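Local coordinates for putative flagellar protein FliS (PDB 4YOK) that is of unknown function, despite its name as a putative flagellar protein, and joins a prealbumin-like N-terminal domain to a second all-beta domain, at residues A[7-16]-A[55-63]; A[111-122]-A[160-170]. All coordinates share one frame; numbering follows the deposited sequence.

Contact 1: A[7-16]-A[55-63]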
loop_
_atom_site.group_PDB
_atom_site.type_symbol
_atom_site.label_atom_id
_atom_site.label_comp_id
_atom_site.label_asym_id
_atom_site.label_seq_id
_atom_site.Cartn_x
_atom_site.Cartn_y
_atom_site.Cartn_z
ATOM N N ALA A 7 5.423 -33.009 3.735
ATOM C CA ALA A 7 4.549 -32.654 4.859
ATOM C C ALA A 7 3.260 -31.909 4.394
ATOM O O ALA A 7 3.287 -31.242 3.359
ATOM C CB ALA A 7 5.317 -31.790 5.857
ATOM N N PRO A 8 2.128 -31.997 5.139
ATOM C CA PRO A 8 0.908 -31.291 4.702
ATOM C C PRO A 8 1.149 -29.788 4.493
ATOM O O PRO A 8 1.811 -29.143 5.315
ATOM C CB PRO A 8 -0.080 -31.558 5.839
ATOM C CG PRO A 8 0.408 -32.819 6.475
ATOM C CD PRO A 8 1.893 -32.752 6.390
ATOM N N GLU A 9 0.676 -29.260 3.341
ATOM C CA GLU A 9 0.823 -27.864 2.948
ATOM C C GLU A 9 -0.510 -27.245 2.621
ATOM O O GLU A 9 -1.406 -27.938 2.121
ATOM C CB GLU A 9 1.745 -27.719 1.734
ATOM C CG GLU A 9 3.203 -27.629 2.111
ATOM C CD GLU A 9 4.106 -27.343 0.933
ATOM O OE1 GLU A 9 4.456 -28.301 0.204
ATOM O OE2 GLU A 9 4.470 -26.160 0.740
ATOM N N SER A 10 -0.642 -25.943 2.902
ATOM C CA SER A 10 -1.868 -25.200 2.657
ATOM C C SER A 10 -1.602 -23.758 2.271
ATOM O O SER A 10 -0.558 -23.170 2.615
ATOM C CB SER A 10 -2.774 -25.237 3.884
ATOM O OG SER A 10 -3.249 -26.544 4.142
ATOM N N LYS A 11 -2.594 -23.174 1.591
ATOM C CA LYS A 11 -2.567 -21.792 1.151
ATOM C C LYS A 11 -3.059 -20.849 2.260
ATOM O O LYS A 11 -4.162 -21.013 2.797
ATOM C CB LYS A 11 -3.425 -21.633 -0.117
ATOM C CG LYS A 11 -3.294 -20.281 -0.819
ATOM C CD LYS A 11 -3.844 -20.383 -2.237
ATOM C CE LYS A 11 -4.648 -19.179 -2.660
ATOM N NZ LYS A 11 -5.424 -19.444 -3.900
ATOM N N LEU A 12 -2.205 -19.909 2.634
ATOM C CA LEU A 12 -2.544 -18.841 3.575
ATOM C C LEU A 12 -2.764 -17.556 2.771
ATOM O O LEU A 12 -1.879 -17.140 2.007
ATOM C CB LEU A 12 -1.476 -18.638 4.660
ATOM C CG LEU A 12 -1.691 -17.414 5.598
ATOM C CD1 LEU A 12 -2.958 -17.565 6.501
ATOM C CD2 LEU A 12 -0.465 -17.149 6.422
ATOM N N VAL A 13 -3.946 -16.940 2.929
ATOM C CA VAL A 13 -4.292 -15.700 2.234
ATOM C C VAL A 13 -4.556 -14.662 3.298
ATOM O O VAL A 13 -5.161 -14.965 4.315
ATOM C CB VAL A 13 -5.506 -15.878 1.264
ATOM C CG1 VAL A 13 -5.948 -14.540 0.669
ATOM C CG2 VAL A 13 -5.173 -16.852 0.138
ATOM N N GLY A 14 -4.128 -13.444 3.059
ATOM C CA GLY A 14 -4.361 -12.409 4.040
ATOM C C GLY A 14 -4.410 -11.010 3.486
ATOM O O GLY A 14 -4.188 -10.790 2.289
ATOM N N ARG A 15 -4.731 -10.071 4.373
ATOM C CA ARG A 15 -4.803 -8.641 4.075
ATOM C C ARG A 15 -4.312 -7.852 5.260
ATOM O O ARG A 15 -4.623 -8.204 6.404
ATOM C CB ARG A 15 -6.270 -8.205 3.805
ATOM C CG ARG A 15 -6.855 -8.505 2.443
ATOM C CD ARG A 15 -8.364 -8.320 2.473
ATOM N NE ARG A 15 -8.945 -9.218 3.473
ATOM C CZ ARG A 15 -10.132 -9.072 4.047
ATOM N NH1 ARG A 15 -10.932 -8.069 3.696
ATOM N NH2 ARG A 15 -10.535 -9.931 4.966
ATOM N N VAL A 16 -3.627 -6.748 4.997
ATOM C CA VAL A 16 -3.288 -5.748 6.009
ATOM C C VAL A 16 -4.475 -4.776 6.008
ATOM O O VAL A 16 -4.864 -4.296 4.938
ATOM C CB VAL A 16 -1.943 -5.051 5.711
ATOM C CG1 VAL A 16 -1.674 -3.946 6.725
ATOM C CG2 VAL A 16 -0.807 -6.068 5.717
ATOM N N GLY A 55 -3.144 -4.613 -0.670
ATOM C CA GLY A 55 -2.839 -4.986 0.705
ATOM C C GLY A 55 -2.947 -6.462 1.016
ATOM O O GLY A 55 -2.939 -6.826 2.185
ATOM N N THR A 56 -3.063 -7.312 -0.029
ATOM C CA THR A 56 -3.211 -8.753 0.140
ATOM C C THR A 56 -1.868 -9.450 0.034
ATOM O O THR A 56 -0.929 -8.937 -0.573
ATOM C CB THR A 56 -4.196 -9.345 -0.895
ATOM O OG1 THR A 56 -3.622 -9.229 -2.195
ATOM C CG2 THR A 56 -5.570 -8.685 -0.884
ATOM N N PHE A 57 -1.809 -10.665 0.553
ATOM C CA PHE A 57 -0.643 -11.529 0.493
ATOM C C PHE A 57 -1.134 -12.979 0.467
ATOM O O PHE A 57 -2.253 -13.274 0.909
ATOM C CB PHE A 57 0.334 -11.262 1.664
ATOM C CG PHE A 57 -0.295 -11.248 3.051
ATOM C CD1 PHE A 57 -0.836 -10.081 3.576
ATOM C CD2 PHE A 57 -0.358 -12.408 3.817
ATOM C CE1 PHE A 57 -1.436 -10.070 4.845
ATOM C CE2 PHE A 57 -0.967 -12.404 5.078
ATOM C CZ PHE A 57 -1.506 -11.234 5.582
ATOM N N SER A 58 -0.339 -13.865 -0.139
ATOM C CA SER A 58 -0.662 -15.288 -0.191
ATOM C C SER A 58 0.619 -16.076 -0.138
ATOM O O SER A 58 1.653 -15.635 -0.660
ATOM C CB SER A 58 -1.498 -15.659 -1.410
ATOM O OG SER A 58 -0.756 -15.575 -2.612
ATOM N N ALA A 59 0.580 -17.198 0.568
ATOM C CA ALA A 59 1.754 -18.039 0.735
ATOM C C ALA A 59 1.353 -19.489 0.820
ATOM O O ALA A 59 0.354 -19.801 1.477
ATOM C CB ALA A 59 2.506 -17.641 2.005
ATOM N N LEU A 60 2.096 -20.361 0.121
ATOM C CA LEU A 60 1.922 -21.807 0.230
ATOM C C LEU A 60 2.877 -22.235 1.327
ATOM O O LEU A 60 4.092 -22.068 1.185
ATOM C CB LEU A 60 2.184 -22.533 -1.115
ATOM C CG LEU A 60 2.116 -24.060 -1.087
ATOM C CD1 LEU A 60 0.716 -24.568 -0.739
ATOM C CD2 LEU A 60 2.596 -24.653 -2.398
ATOM N N LEU A 61 2.341 -22.666 2.466
ATOM C CA LEU A 61 3.157 -23.023 3.625
ATOM C C LEU A 61 2.800 -24.388 4.197
ATOM O O LEU A 61 1.706 -24.905 3.957
ATOM C CB LEU A 61 2.965 -21.988 4.754
ATOM C CG LEU A 61 3.106 -20.511 4.443
ATOM C CD1 LEU A 61 2.284 -19.699 5.420
ATOM C CD2 LEU A 61 4.575 -20.090 4.451
ATOM N N PHE A 62 3.717 -24.942 5.009
ATOM C CA PHE A 62 3.469 -26.173 5.736
ATOM C C PHE A 62 2.460 -25.881 6.805
ATOM O O PHE A 62 2.540 -24.825 7.435
ATOM C CB PHE A 62 4.761 -26.729 6.362
ATOM C CG PHE A 62 5.771 -27.216 5.358
ATOM C CD1 PHE A 62 5.537 -28.367 4.618
ATOM C CD2 PHE A 62 6.971 -26.539 5.169
ATOM C CE1 PHE A 62 6.468 -28.812 3.676
ATOM C CE2 PHE A 62 7.908 -26.993 4.239
ATOM C CZ PHE A 62 7.653 -28.131 3.505
ATOM N N ASP A 63 1.490 -26.789 7.000
ATOM C CA ASP A 63 0.462 -26.641 8.023
ATOM C C ASP A 63 1.115 -26.512 9.396
ATOM O O ASP A 63 2.143 -27.145 9.661
ATOM C CB ASP A 63 -0.519 -27.844 8.000
ATOM C CG ASP A 63 -1.496 -27.877 6.820
ATOM O OD1 ASP A 63 -1.243 -27.164 5.808
ATOM O OD2 ASP A 63 -2.488 -28.655 6.886
HETATM O O HOH W 1 2.818 -29.418 7.865
#
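The ring of Phe57 lies across Gly14, whose CA sits 3.7 Å from the ring centroid of Phe57 and 21° off its normal, a CH-pi contact over the face. CG of Phe57 stands between its backbone N and carbonyl carbon (chi1 50°), which folds the ring back over the neighbouring strand; a side chain on Gly14 would collide with it. Beyond the glycine, CE1 of Phe57 reaches CG2 of Val16 at 4.1 Å. Replacing Phe57 by an alanine is likely to leave Gly14 without its aromatic cover and open a gap beside Val16. Strands 9-16 and 56-62 run antiparallel in the prealbumin-like domain. Leu12 and Leu61, whose CD2 and CD1 meet at 3.9 Å, share the phenylalanine's face and pack against Leu36 and Leu88, while Phe57 rests on Leu34 and Val49. At the far end Ser10 OG donates to Asp63 OD1 at 2.7 Å, on the syn side of the carboxylate, while Asp63 N binds Pro8 O at 2.9 Å. A water donates to both Pro8 O and Asp63 O, bridging the two segments. Glu9 lays its CG 3.5 Å from Phe62 CD1, and its OE2 lies over that ring. Lys11, Val13 and Arg15 make backbone hydrogen bonds to the parallel strand 92-97.

Contact 2: A[111-122]-A[160-170]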
loop_
_atom_site.group_PDB
_atom_site.type_symbol
_atom_site.label_atom_id
_atom_site.label_comp_id
_atom_site.label_asym_id
_atom_site.label_seq_id
_atom_site.Cartn_x
_atom_site.Cartn_y
_atom_site.Cartn_z
ATOM N N VAL A 111 -8.185 13.154 -15.871
ATOM C CA VAL A 111 -7.183 13.772 -16.726
ATOM C C VAL A 111 -7.872 14.494 -17.866
ATOM O O VAL A 111 -8.845 13.990 -18.429
ATOM C CB VAL A 111 -6.047 12.849 -17.269
ATOM C CG1 VAL A 111 -5.178 12.277 -16.152
ATOM C CG2 VAL A 111 -6.562 11.747 -18.205
ATOM N N THR A 112 -7.351 15.660 -18.207
ATOM C CA THR A 112 -7.744 16.420 -19.387
ATOM C C THR A 112 -6.549 16.319 -20.349
ATOM O O THR A 112 -5.643 15.513 -20.116
ATOM C CB THR A 112 -8.136 17.868 -19.032
ATOM O OG1 THR A 112 -6.948 18.583 -18.668
ATOM C CG2 THR A 112 -9.202 17.942 -17.941
ATOM N N GLY A 113 -6.527 17.131 -21.396
ATOM C CA GLY A 113 -5.372 17.167 -22.281
ATOM C C GLY A 113 -4.212 17.920 -21.640
ATOM O O GLY A 113 -3.054 17.683 -21.981
ATOM N N SER A 114 -4.517 18.806 -20.670
ATOM C CA SER A 114 -3.571 19.707 -20.019
ATOM C C SER A 114 -3.187 19.281 -18.580
ATOM O O SER A 114 -2.054 19.536 -18.161
ATOM C CB SER A 114 -4.152 21.126 -20.030
ATOM O OG SER A 114 -4.243 21.829 -18.795
ATOM N N ALA A 115 -4.100 18.645 -17.827
ATOM C CA ALA A 115 -3.777 18.373 -16.424
ATOM C C ALA A 115 -4.368 17.096 -15.851
ATOM O O ALA A 115 -5.369 16.584 -16.340
ATOM C CB ALA A 115 -4.284 19.535 -15.581
HETATM N N MSE A 116 -3.732 16.609 -14.784
HETATM C CA MSE A 116 -4.268 15.572 -13.931
HETATM C C MSE A 116 -4.866 16.312 -12.751
HETATM O O MSE A 116 -4.148 17.069 -12.074
HETATM C CB MSE A 116 -3.219 14.559 -13.491
HETATM C CG MSE A 116 -3.776 13.645 -12.418
HETATM SE SE MSE A 116 -2.500 12.297 -11.907
HETATM C CE MSE A 116 -3.615 11.404 -10.650
ATOM N N ASN A 117 -6.174 16.147 -12.554
ATOM C CA ASN A 117 -6.940 16.759 -11.465
ATOM C C ASN A 117 -7.221 15.700 -10.408
ATOM O O ASN A 117 -7.629 14.581 -10.740
ATOM C CB ASN A 117 -8.235 17.376 -12.016
ATOM C CG ASN A 117 -7.953 18.446 -13.049
ATOM O OD1 ASN A 117 -7.179 19.372 -12.811
ATOM N ND2 ASN A 117 -8.539 18.341 -14.225
ATOM N N ALA A 118 -6.944 16.031 -9.145
ATOM C CA ALA A 118 -7.133 15.109 -8.026
ATOM C C ALA A 118 -7.721 15.857 -6.835
ATOM O O ALA A 118 -7.136 16.834 -6.353
ATOM C CB ALA A 118 -5.806 14.441 -7.647
ATOM N N SER A 119 -8.932 15.461 -6.436
ATOM C CA SER A 119 -9.585 15.996 -5.250
ATOM C C SER A 119 -9.778 14.828 -4.310
ATOM O O SER A 119 -10.213 13.771 -4.762
ATOM C CB SER A 119 -10.923 16.646 -5.610
ATOM O OG SER A 119 -10.658 17.867 -6.279
ATOM N N PHE A 120 -9.408 14.978 -3.032
ATOM C CA PHE A 120 -9.527 13.892 -2.051
ATOM C C PHE A 120 -9.351 14.437 -0.657
ATOM O O PHE A 120 -9.045 15.626 -0.483
ATOM C CB PHE A 120 -8.518 12.736 -2.324
ATOM C CG PHE A 120 -7.073 13.166 -2.445
ATOM C CD1 PHE A 120 -6.572 13.647 -3.651
ATOM C CD2 PHE A 120 -6.191 12.996 -1.386
ATOM C CE1 PHE A 120 -5.237 14.032 -3.767
ATOM C CE2 PHE A 120 -4.843 13.358 -1.513
ATOM C CZ PHE A 120 -4.388 13.917 -2.687
HETATM N N MSE A 121 -9.609 13.592 0.332
HETATM C CA MSE A 121 -9.456 13.927 1.740
HETATM C C MSE A 121 -8.295 13.150 2.348
HETATM O O MSE A 121 -8.147 11.954 2.096
HETATM C CB MSE A 121 -10.751 13.584 2.497
HETATM C CG MSE A 121 -11.870 14.535 2.189
HETATM SE SE MSE A 121 -11.999 15.803 3.649
HETATM C CE MSE A 121 -12.516 14.507 5.090
ATOM N N ILE A 122 -7.485 13.832 3.146
ATOM C CA ILE A 122 -6.384 13.222 3.889
ATOM C C ILE A 122 -6.775 13.316 5.341
ATOM O O ILE A 122 -6.911 14.425 5.876
ATOM C CB ILE A 122 -4.994 13.850 3.617
ATOM C CG1 ILE A 122 -4.582 13.681 2.139
ATOM C CG2 ILE A 122 -3.936 13.229 4.585
ATOM C CD1 ILE A 122 -3.396 14.599 1.723
ATOM N N PRO A 160 -3.329 17.838 6.454
ATOM C CA PRO A 160 -4.576 17.048 6.458
ATOM C C PRO A 160 -5.824 17.906 6.231
ATOM O O PRO A 160 -5.850 19.098 6.569
ATOM C CB PRO A 160 -4.583 16.423 7.861
ATOM C CG PRO A 160 -3.152 16.357 8.234
ATOM C CD PRO A 160 -2.596 17.654 7.723
ATOM N N GLY A 161 -6.838 17.277 5.655
ATOM C CA GLY A 161 -8.107 17.901 5.306
ATOM C C GLY A 161 -8.442 17.694 3.845
ATOM O O GLY A 161 -7.974 16.733 3.227
ATOM N N SER A 162 -9.244 18.602 3.273
ATOM C CA SER A 162 -9.629 18.521 1.859
ATOM C C SER A 162 -8.465 18.970 0.999
ATOM O O SER A 162 -7.802 19.956 1.329
ATOM C CB SER A 162 -10.861 19.384 1.588
ATOM O OG SER A 162 -11.964 18.893 2.325
ATOM N N VAL A 163 -8.170 18.226 -0.067
ATOM C CA VAL A 163 -7.050 18.528 -0.953
ATOM C C VAL A 163 -7.578 18.663 -2.395
ATOM O O VAL A 163 -8.463 17.898 -2.803
ATOM C CB VAL A 163 -5.973 17.419 -0.803
ATOM C CG1 VAL A 163 -4.846 17.608 -1.776
ATOM C CG2 VAL A 163 -5.431 17.381 0.621
ATOM N N ASN A 164 -7.082 19.680 -3.125
ATOM C CA ASN A 164 -7.457 19.972 -4.518
ATOM C C ASN A 164 -6.190 20.283 -5.321
ATOM O O ASN A 164 -5.614 21.354 -5.166
ATOM C CB ASN A 164 -8.475 21.135 -4.568
ATOM C CG ASN A 164 -9.126 21.326 -5.911
ATOM O OD1 ASN A 164 -9.401 20.362 -6.632
ATOM N ND2 ASN A 164 -9.463 22.570 -6.248
ATOM N N LEU A 165 -5.715 19.317 -6.108
ATOM C CA LEU A 165 -4.449 19.431 -6.844
ATOM C C LEU A 165 -4.626 19.283 -8.345
ATOM O O LEU A 165 -5.510 18.556 -8.819
ATOM C CB LEU A 165 -3.442 18.368 -6.347
ATOM C CG LEU A 165 -3.244 18.268 -4.826
ATOM C CD1 LEU A 165 -2.381 17.081 -4.445
ATOM C CD2 LEU A 165 -2.620 19.536 -4.243
ATOM N N SER A 166 -3.773 19.992 -9.094
ATOM C CA SER A 166 -3.724 19.921 -10.560
ATOM C C SER A 166 -2.279 19.844 -10.973
ATOM O O SER A 166 -1.487 20.704 -10.590
ATOM C CB SER A 166 -4.420 21.109 -11.212
ATOM O OG SER A 166 -5.825 20.967 -11.113
ATOM N N ALA A 167 -1.922 18.780 -11.669
ATOM C CA ALA A 167 -0.550 18.548 -12.138
ATOM C C ALA A 167 -0.516 18.750 -13.637
ATOM O O ALA A 167 -1.390 18.231 -14.348
ATOM C CB ALA A 167 -0.087 17.140 -11.762
ATOM N N ASP A 168 0.456 19.530 -14.122
ATOM C CA ASP A 168 0.555 19.841 -15.548
ATOM C C ASP A 168 1.125 18.647 -16.316
ATOM O O ASP A 168 2.306 18.337 -16.187
ATOM C CB ASP A 168 1.434 21.085 -15.747
ATOM C CG ASP A 168 1.476 21.615 -17.163
ATOM O OD1 ASP A 168 0.858 20.990 -18.052
ATOM O OD2 ASP A 168 2.020 22.703 -17.357
ATOM N N ILE A 169 0.282 17.986 -17.124
ATOM C CA ILE A 169 0.711 16.834 -17.922
ATOM C C ILE A 169 0.865 17.231 -19.408
ATOM O O ILE A 169 1.088 16.360 -20.248
ATOM C CB ILE A 169 -0.281 15.646 -17.754
ATOM C CG1 ILE A 169 -1.701 16.053 -18.245
ATOM C CG2 ILE A 169 -0.279 15.097 -16.297
ATOM C CD1 ILE A 169 -2.748 14.816 -18.415
ATOM N N SER A 170 0.698 18.525 -19.748
ATOM C CA SER A 170 0.802 18.972 -21.147
ATOM C C SER A 170 2.210 18.709 -21.705
ATOM O O SER A 170 3.182 18.696 -20.955
ATOM C CB SER A 170 0.456 20.451 -21.260
ATOM O OG SER A 170 1.435 21.220 -20.575
#
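Val163 and Phe120 stand side by side, pointing the same way, with the valine over one face of the ring: CG1 of Val163 is 4.3 Å from the centroid of the Phe120 ring, a CH-pi contact. A chi1 of 53° turns the ring of Phe120 toward strand 161-168. The other methyl of Val163, CG2, meets CD1 of Ile122 at 3.6 Å, while Leu165 comes obliquely to the same ring, its CD1 4.1 Å from CZ of Phe120. At the opposite end Ile169 bends back over the turn; its side chain crosses that of Val111 at about a right angle, CD1 4.0 Å from CB of Val111. Phe120, Val163, Leu165 and Ile122 share one face of the antiparallel pair; Phe120 packs on Val134 and Leu165 on Leu136, as in a beta sandwich, while Val111 reaches Leu138. The other face is mostly polar. Ser166 OG donates to Asn117 OD1 at 2.7 Å, in the carbonyl plane of the amide, and Ser119 OG lies 2.8 Å from Asn164 OD1. Where strand 161-168 ends, Asp168 OD1 accepts from both N and OG of Ser170, forming an Asx turn; Thr112 OG1 receives the backbone N of Ser114 and Ala115 in an ST turn and ST motif. The pair is thus two-sided: apolar side chains face the other sheet, while a serine-asparagine hydrogen bond ties the strands on the more exposed face.

Contact 1 and contact 2 follow one another along the chain: contact 1 is complete within the N-terminal half before contact 2 begins, and each joins two antiparallel strands separated by nearly forty residues of sequence. Their centres are 38 Å apart, their nearest atoms about 17 Å, and they lie on opposite sides of the chain's centre. They share no sheet: 7-16/55-63 belongs to the N-terminal DUF3823 region, of the transthyretin clan, and 111-122/160-170 to the C-terminal region, of the E-set clan. In both, the first strand pairs with another on its other side: 9-18 with 92-97, 115-124 with 102-111. The protein therefore reads as two beta domains in series, each with its own apolar interior.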